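Matching sites in terminal oxygenase component of carbazole from Janthinobacterium sp., a protein that probably serves as the terminal oxygenase of carbazole 1,9a-dioxygenase, adding dioxygen at the angular and adjacent ring carbons of carbazole (PDB 7BUG (chain A, 1.60 Å), residues Val74-Lys79 and Ile88-His93), and in its relative 2-oxo-1,2-dihydroquinoline 8-monooxygenase, oxygenase component from Pseudomonas putida (PDB 1Z03 (chain B, 1.80 Å), residues Val89-Lys94 and Ile103-His108). Both blocks share one frame: the second was fitted to the first on N, CA, C and O of the twelve residues, RMSD 0.43 Å. Numbering follows each deposited sequence.

Structure 1 (7BUG); sequences VQLSVK and ITCWYH. With FES (Fe2/s2 (inorganic) cluster), chain C.
The cluster-binding loops of the Rieske domain meet here: Val74-Lys79 follows the first, Ile88-His93 enters the second from strand 87-89. Cys90 SG holds FE1 at 2.3 Å and His93 ND1 holds FE2 at 2.1 Å; Cys69 and His71 complete the site. Trp91 joins the loops, since its NE1 can reach across to hydrogen-bond Gln75 O (2.9 Å), which lies in the indole plane. Val74, small and apolar, sets CG2 3.7 Å from Cys90 SG. Turned about CB-CG to chi2 84°, Leu76 brings CD2 to 3.8 Å from Cys90 CA. Val78 CB, an aliphatic neighbour, lies 4.3 Å from Trp91 CZ2; Trp335 of the second subunit packs on both. Lys79 CB approaches Trp91 CG to 3.8 Å, while NZ bends away to salt-bridge Glu81. Buried Thr89 OG1 hydrogen-bonds to Thr96 OG1; Gln75 NE2 and Ser77 OG hydrogen-bond to Asp67 OD2.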
loop_
_atom_site.group_PDB
_atom_site.type_symbol
_atom_site.label_atom_id
_atom_site.label_comp_id
_atom_site.label_asym_id
_atom_site.label_seq_id
_atom_site.Cartn_x
_atom_site.Cartn_y
_atom_site.Cartn_z
ATOM N N VAL A 74 13.780 -17.990 -4.824
ATOM C CA VAL A 74 14.426 -16.966 -3.976
ATOM C C VAL A 74 15.408 -16.139 -4.805
ATOM O O VAL A 74 15.970 -16.608 -5.777
ATOM C CB VAL A 74 15.106 -17.578 -2.752
ATOM C CG1 VAL A 74 14.137 -18.353 -1.867
ATOM C CG2 VAL A 74 16.332 -18.420 -3.129
ATOM N N GLN A 75 15.672 -14.914 -4.386
ATOM C CA GLN A 75 16.841 -14.153 -4.910
ATOM C C GLN A 75 18.116 -14.796 -4.336
ATOM O O GLN A 75 18.296 -14.876 -3.112
ATOM C CB GLN A 75 16.711 -12.687 -4.556
ATOM C CG GLN A 75 15.761 -11.974 -5.512
ATOM C CD GLN A 75 15.596 -10.513 -5.143
ATOM O OE1 GLN A 75 14.615 -10.128 -4.459
ATOM N NE2 GLN A 75 16.532 -9.675 -5.568
ATOM N N LEU A 76 19.016 -15.201 -5.206
ATOM C CA LEU A 76 20.334 -15.700 -4.769
ATOM C C LEU A 76 21.050 -14.566 -4.026
ATOM O O LEU A 76 21.858 -14.864 -3.131
ATOM C CB LEU A 76 21.136 -16.185 -5.974
ATOM C CG LEU A 76 20.719 -17.555 -6.488
ATOM C CD1 LEU A 76 19.569 -17.350 -7.403
ATOM C CD2 LEU A 76 21.892 -18.235 -7.148
ATOM N N SER A 77 20.780 -13.314 -4.369
ATOM C CA SER A 77 21.484 -12.142 -3.788
ATOM C C SER A 77 21.176 -11.941 -2.307
ATOM O O SER A 77 21.890 -11.142 -1.653
ATOM C CB SER A 77 21.163 -10.924 -4.559
ATOM O OG SER A 77 19.774 -10.637 -4.558
ATOM N N VAL A 78 20.166 -12.597 -1.764
ATOM C CA VAL A 78 19.886 -12.510 -0.300
ATOM C C VAL A 78 21.116 -12.963 0.482
ATOM O O VAL A 78 21.431 -12.378 1.532
ATOM C CB VAL A 78 18.655 -13.334 0.066
ATOM C CG1 VAL A 78 18.513 -13.463 1.571
ATOM C CG2 VAL A 78 17.398 -12.749 -0.554
ATOM N N LYS A 79 21.857 -13.898 -0.068
ATOM C CA LYS A 79 23.120 -14.356 0.532
ATOM C C LYS A 79 23.978 -14.962 -0.571
ATOM O O LYS A 79 23.781 -16.101 -0.959
ATOM C CB LYS A 79 22.898 -15.381 1.640
ATOM C CG LYS A 79 24.193 -15.839 2.315
ATOM C CD LYS A 79 23.966 -16.847 3.425
ATOM C CE LYS A 79 25.233 -17.267 4.161
ATOM N NZ LYS A 79 26.160 -18.096 3.338
ATOM N N ILE A 88 27.871 -19.639 -9.164
ATOM C CA ILE A 88 27.216 -19.124 -7.933
ATOM C C ILE A 88 26.350 -20.253 -7.389
ATOM O O ILE A 88 25.724 -20.971 -8.214
ATOM C CB ILE A 88 26.413 -17.812 -8.174
ATOM C CG1 ILE A 88 25.785 -17.278 -6.878
ATOM C CG2 ILE A 88 25.422 -17.980 -9.296
ATOM C CD1 ILE A 88 25.267 -15.834 -6.969
ATOM N N THR A 89 26.292 -20.383 -6.063
ATOM C CA THR A 89 25.545 -21.438 -5.369
ATOM C C THR A 89 24.390 -20.744 -4.639
ATOM O O THR A 89 24.675 -19.856 -3.787
ATOM C CB THR A 89 26.481 -22.185 -4.395
ATOM O OG1 THR A 89 27.459 -22.844 -5.203
ATOM C CG2 THR A 89 25.749 -23.153 -3.506
ATOM N N CYS A 90 23.171 -21.144 -4.912
ATOM C CA CYS A 90 22.023 -20.610 -4.133
ATOM C C CYS A 90 22.266 -20.939 -2.665
ATOM O O CYS A 90 22.669 -22.076 -2.314
ATOM C CB CYS A 90 20.726 -21.200 -4.641
ATOM S SG CYS A 90 19.313 -20.539 -3.732
ATOM N N TRP A 91 21.972 -20.000 -1.795
ATOM C CA TRP A 91 22.164 -20.137 -0.337
ATOM C C TRP A 91 21.178 -21.124 0.296
ATOM O O TRP A 91 21.406 -21.502 1.454
ATOM C CB TRP A 91 22.042 -18.764 0.308
ATOM C CG TRP A 91 20.775 -18.080 -0.054
ATOM C CD1 TRP A 91 20.587 -17.186 -1.082
ATOM C CD2 TRP A 91 19.483 -18.271 0.558
ATOM N NE1 TRP A 91 19.281 -16.787 -1.124
ATOM C CE2 TRP A 91 18.571 -17.459 -0.166
ATOM C CE3 TRP A 91 19.006 -19.033 1.612
ATOM C CZ2 TRP A 91 17.217 -17.375 0.173
ATOM C CZ3 TRP A 91 17.659 -18.994 1.920
ATOM C CH2 TRP A 91 16.774 -18.181 1.198
ATOM N N TYR A 92 20.105 -21.497 -0.402
ATOM C CA TYR A 92 19.013 -22.226 0.266
ATOM C C TYR A 92 19.301 -23.734 0.205
ATOM O O TYR A 92 19.381 -24.358 1.258
ATOM C CB TYR A 92 17.686 -21.804 -0.337
ATOM C CG TYR A 92 16.451 -22.002 0.528
ATOM C CD1 TYR A 92 16.480 -22.629 1.760
ATOM C CD2 TYR A 92 15.207 -21.618 0.031
ATOM C CE1 TYR A 92 15.333 -22.807 2.524
ATOM C CE2 TYR A 92 14.041 -21.831 0.755
ATOM C CZ TYR A 92 14.099 -22.431 2.004
ATOM O OH TYR A 92 12.987 -22.620 2.800
ATOM N N HIS A 93 19.342 -24.301 -1.004
ATOM C CA HIS A 93 19.587 -25.756 -1.163
ATOM C C HIS A 93 20.792 -25.975 -2.062
ATOM O O HIS A 93 20.955 -27.062 -2.542
ATOM C CB HIS A 93 18.370 -26.536 -1.656
ATOM C CG HIS A 93 17.098 -26.113 -1.016
ATOM N ND1 HIS A 93 16.366 -25.020 -1.455
ATOM C CD2 HIS A 93 16.398 -26.678 -0.007
ATOM C CE1 HIS A 93 15.299 -24.900 -0.671
ATOM N NE2 HIS A 93 15.285 -25.913 0.219
HETATM FE FE1 FES C . 17.748 -22.052 -4.508
HETATM FE FE2 FES C . 16.484 -24.138 -3.337
HETATM S S1 FES C . 18.562 -24.081 -4.170
HETATM S S2 FES C . 15.678 -22.066 -3.636
HETATM O O HOH W 1 24.112 -17.234 -3.733
#

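Structure 2 (1Z03); sequences VRLSEK and ISCWYH. With FES (Fe2/s2 (inorganic) cluster), chain D.
In this Rieske cluster site, Cys105 SG holds FE2 at 2.3 Å and His108 ND1 holds FE1 at 2.2 Å; Cys84 and His86 complete it. Trp106 joins the loops, since its NE1 can reach across to hydrogen-bond Arg90 O (3.0 Å), which lies in the indole plane. Val89, small and apolar, sets CG2 3.4 Å from Cys105 SG. Turned about CB-CG to chi2 171°, Leu91 brings CD2 to 3.5 Å from Cys105 CA. Glu93 CB, an aliphatic neighbour, lies 4.2 Å from Trp106 CZ2; Ala371 of the second subunit packs on both. The carboxylate forms a salt bridge with Arg90, whose NE and NH1 both meet Glu93 OE2 side-on, NE at 2.9 Å. Lys94 CB approaches Trp106 CG to 3.6 Å, beyond which the chain runs extended. Buried Ser104 OG hydrogen-bonds to Thr111 OG1; Ser92 OG hydrogen-bonds to Asp82 OD1.

What differs
The main change is a charged pair within the segment Val89(B)-Lys94(B). From Val78(A) to Glu93(B) the CB atoms stand 0.7 Å apart, and CG2 of Val78(A) and CG of Glu93(B) 1.0 Å apart; CG1 of Val78(A) goes, and OE1 and OE2 of Glu93(B) come. Gln75(A) becomes Arg90(B): OE1 of Gln75(A) and NE of Arg90(B) lie 1.2 Å apart, so the bonding nitrogen stands near the place of the amide oxygen, while NE2 of Gln75(A) is absent and CZ, NH1 and NH2 of Arg90(B) are added. Arg90(B) NE and NH1 bond to Glu93(B) OE2 at 2.9 and 3.2 Å, a salt bridge for which Val78(A) has no polar atom. It ties two residues of one turn together and may stiffen it. The touch of CB on Trp91(A) or Trp106(B) is kept, as is the bond from that residue's NE1 to O of Gln75(A) or Arg90(B).

Thr89(A) gives way to Ser104(B) at a buried place: OG1 of Thr89(A) and OG of Ser104(B) lie 0.6 Å apart, and CG2 of Thr89(A) goes. The models also differ in the leucine. From Leu76(A) to Leu91(B) chi2 passes from 84° to 171° and the place of CD2 is left, yet the touch on CA of Cys90(A) or Cys105(B) is kept. Finally, chi4 of Lys79(A), -69°, becomes -166° in Lys94(B), and the NZ atoms end 3.0 Å apart.

Structure 2 (1Z03)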
loop_
_atom_site.group_PDB
_atom_site.type_symbol
_atom_site.label_atom_id
_atom_site.label_comp_id
_atom_site.label_asym_id
_atom_site.label_seq_id
_atom_site.Cartn_x
_atom_site.Cartn_y
_atom_site.Cartn_z
ATOM N N VAL B 89 14.040 -18.314 -4.822
ATOM C CA VAL B 89 14.586 -17.311 -3.916
ATOM C C VAL B 89 15.621 -16.495 -4.673
ATOM O O VAL B 89 16.133 -16.939 -5.697
ATOM C CB VAL B 89 15.265 -17.943 -2.679
ATOM C CG1 VAL B 89 14.287 -18.844 -1.965
ATOM C CG2 VAL B 89 16.501 -18.707 -3.084
ATOM N N ARG B 90 15.908 -15.290 -4.189
ATOM C CA ARG B 90 16.916 -14.452 -4.817
ATOM C C ARG B 90 18.283 -14.917 -4.343
ATOM O O ARG B 90 18.536 -15.050 -3.139
ATOM C CB ARG B 90 16.711 -12.976 -4.458
ATOM C CG ARG B 90 15.566 -12.325 -5.205
ATOM C CD ARG B 90 15.420 -10.844 -4.884
ATOM N NE ARG B 90 15.065 -10.618 -3.485
ATOM C CZ ARG B 90 14.429 -9.537 -3.037
ATOM N NH1 ARG B 90 14.156 -9.419 -1.746
ATOM N NH2 ARG B 90 14.052 -8.577 -3.877
ATOM N N LEU B 91 19.154 -15.176 -5.310
ATOM C CA LEU B 91 20.512 -15.627 -5.043
ATOM C C LEU B 91 21.324 -14.551 -4.338
ATOM O O LEU B 91 22.234 -14.860 -3.578
ATOM C CB LEU B 91 21.204 -16.000 -6.358
ATOM C CG LEU B 91 20.521 -17.091 -7.181
ATOM C CD1 LEU B 91 21.187 -17.187 -8.543
ATOM C CD2 LEU B 91 20.587 -18.414 -6.438
ATOM N N SER B 92 20.972 -13.291 -4.586
ATOM C CA SER B 92 21.681 -12.143 -4.020
ATOM C C SER B 92 21.408 -11.809 -2.557
ATOM O O SER B 92 22.115 -10.984 -1.977
ATOM C CB SER B 92 21.382 -10.893 -4.843
ATOM O OG SER B 92 20.044 -10.461 -4.631
ATOM N N GLU B 93 20.397 -12.420 -1.948
ATOM C CA GLU B 93 20.103 -12.098 -0.557
ATOM C C GLU B 93 21.180 -12.576 0.411
ATOM O O GLU B 93 21.447 -11.928 1.425
ATOM C CB GLU B 93 18.735 -12.643 -0.167
ATOM C CG GLU B 93 17.596 -11.784 -0.693
ATOM C CD GLU B 93 16.235 -12.290 -0.259
ATOM O OE1 GLU B 93 16.090 -12.668 0.919
ATOM O OE2 GLU B 93 15.306 -12.299 -1.094
ATOM N N LYS B 94 21.803 -13.706 0.106
ATOM C CA LYS B 94 22.885 -14.214 0.943
ATOM C C LYS B 94 23.950 -14.777 0.000
ATOM O O LYS B 94 24.025 -15.988 -0.228
ATOM C CB LYS B 94 22.386 -15.294 1.899
ATOM C CG LYS B 94 23.336 -15.503 3.054
ATOM C CD LYS B 94 23.028 -16.750 3.841
ATOM C CE LYS B 94 24.108 -16.977 4.879
ATOM N NZ LYS B 94 24.044 -18.345 5.463
ATOM N N ILE B 103 28.006 -19.463 -8.902
ATOM C CA ILE B 103 27.281 -18.783 -7.840
ATOM C C ILE B 103 26.234 -19.810 -7.443
ATOM O O ILE B 103 25.617 -20.436 -8.300
ATOM C CB ILE B 103 26.622 -17.463 -8.311
ATOM C CG1 ILE B 103 25.903 -16.811 -7.128
ATOM C CG2 ILE B 103 25.664 -17.719 -9.463
ATOM C CD1 ILE B 103 25.429 -15.397 -7.405
ATOM N N SER B 104 26.074 -20.010 -6.140
ATOM C CA SER B 104 25.133 -20.992 -5.631
ATOM C C SER B 104 23.986 -20.370 -4.864
ATOM O O SER B 104 24.077 -19.238 -4.381
ATOM C CB SER B 104 25.844 -21.969 -4.690
ATOM O OG SER B 104 26.982 -22.541 -5.306
ATOM N N CYS B 105 22.900 -21.128 -4.759
ATOM C CA CYS B 105 21.748 -20.679 -4.000
ATOM C C CYS B 105 22.027 -21.140 -2.574
ATOM O O CYS B 105 22.295 -22.316 -2.335
ATOM C CB CYS B 105 20.476 -21.329 -4.524
ATOM S SG CYS B 105 19.018 -20.863 -3.602
ATOM N N TRP B 106 21.981 -20.201 -1.637
ATOM C CA TRP B 106 22.238 -20.474 -0.223
ATOM C C TRP B 106 21.210 -21.385 0.452
ATOM O O TRP B 106 21.439 -21.871 1.559
ATOM C CB TRP B 106 22.284 -19.146 0.540
ATOM C CG TRP B 106 21.176 -18.208 0.109
ATOM C CD1 TRP B 106 21.184 -17.359 -0.972
ATOM C CD2 TRP B 106 19.881 -18.075 0.709
ATOM N NE1 TRP B 106 19.970 -16.712 -1.078
ATOM C CE2 TRP B 106 19.154 -17.134 -0.061
ATOM C CE3 TRP B 106 19.264 -18.661 1.823
ATOM C CZ2 TRP B 106 17.838 -16.766 0.249
ATOM C CZ3 TRP B 106 17.959 -18.296 2.131
ATOM C CH2 TRP B 106 17.259 -17.354 1.342
ATOM N N TYR B 107 20.083 -21.619 -0.210
ATOM C CA TYR B 107 19.025 -22.435 0.375
ATOM C C TYR B 107 19.203 -23.946 0.222
ATOM O O TYR B 107 19.369 -24.645 1.221
ATOM C CB TYR B 107 17.676 -22.004 -0.205
ATOM C CG TYR B 107 16.489 -22.249 0.696
ATOM C CD1 TYR B 107 15.229 -21.743 0.367
ATOM C CD2 TYR B 107 16.617 -22.975 1.878
ATOM C CE1 TYR B 107 14.126 -21.949 1.197
ATOM C CE2 TYR B 107 15.521 -23.193 2.716
ATOM C CZ TYR B 107 14.278 -22.675 2.371
ATOM O OH TYR B 107 13.186 -22.865 3.197
ATOM N N HIS B 108 19.153 -24.464 -1.005
ATOM C CA HIS B 108 19.318 -25.902 -1.186
ATOM C C HIS B 108 20.539 -26.277 -2.014
ATOM O O HIS B 108 20.671 -27.426 -2.427
ATOM C CB HIS B 108 18.075 -26.546 -1.813
ATOM C CG HIS B 108 16.793 -26.245 -1.094
ATOM N ND1 HIS B 108 15.951 -25.215 -1.463
ATOM C CD2 HIS B 108 16.202 -26.847 -0.033
ATOM C CE1 HIS B 108 14.899 -25.196 -0.665
ATOM N NE2 HIS B 108 15.027 -26.176 0.212
HETATM FE FE1 FES D . 16.274 -24.429 -3.504
HETATM FE FE2 FES D . 17.560 -22.362 -4.527
HETATM S S1 FES D . 18.372 -24.415 -4.208
HETATM S S2 FES D . 15.473 -22.342 -3.726
HETATM O O HOH W 2 24.545 -16.586 -4.071
#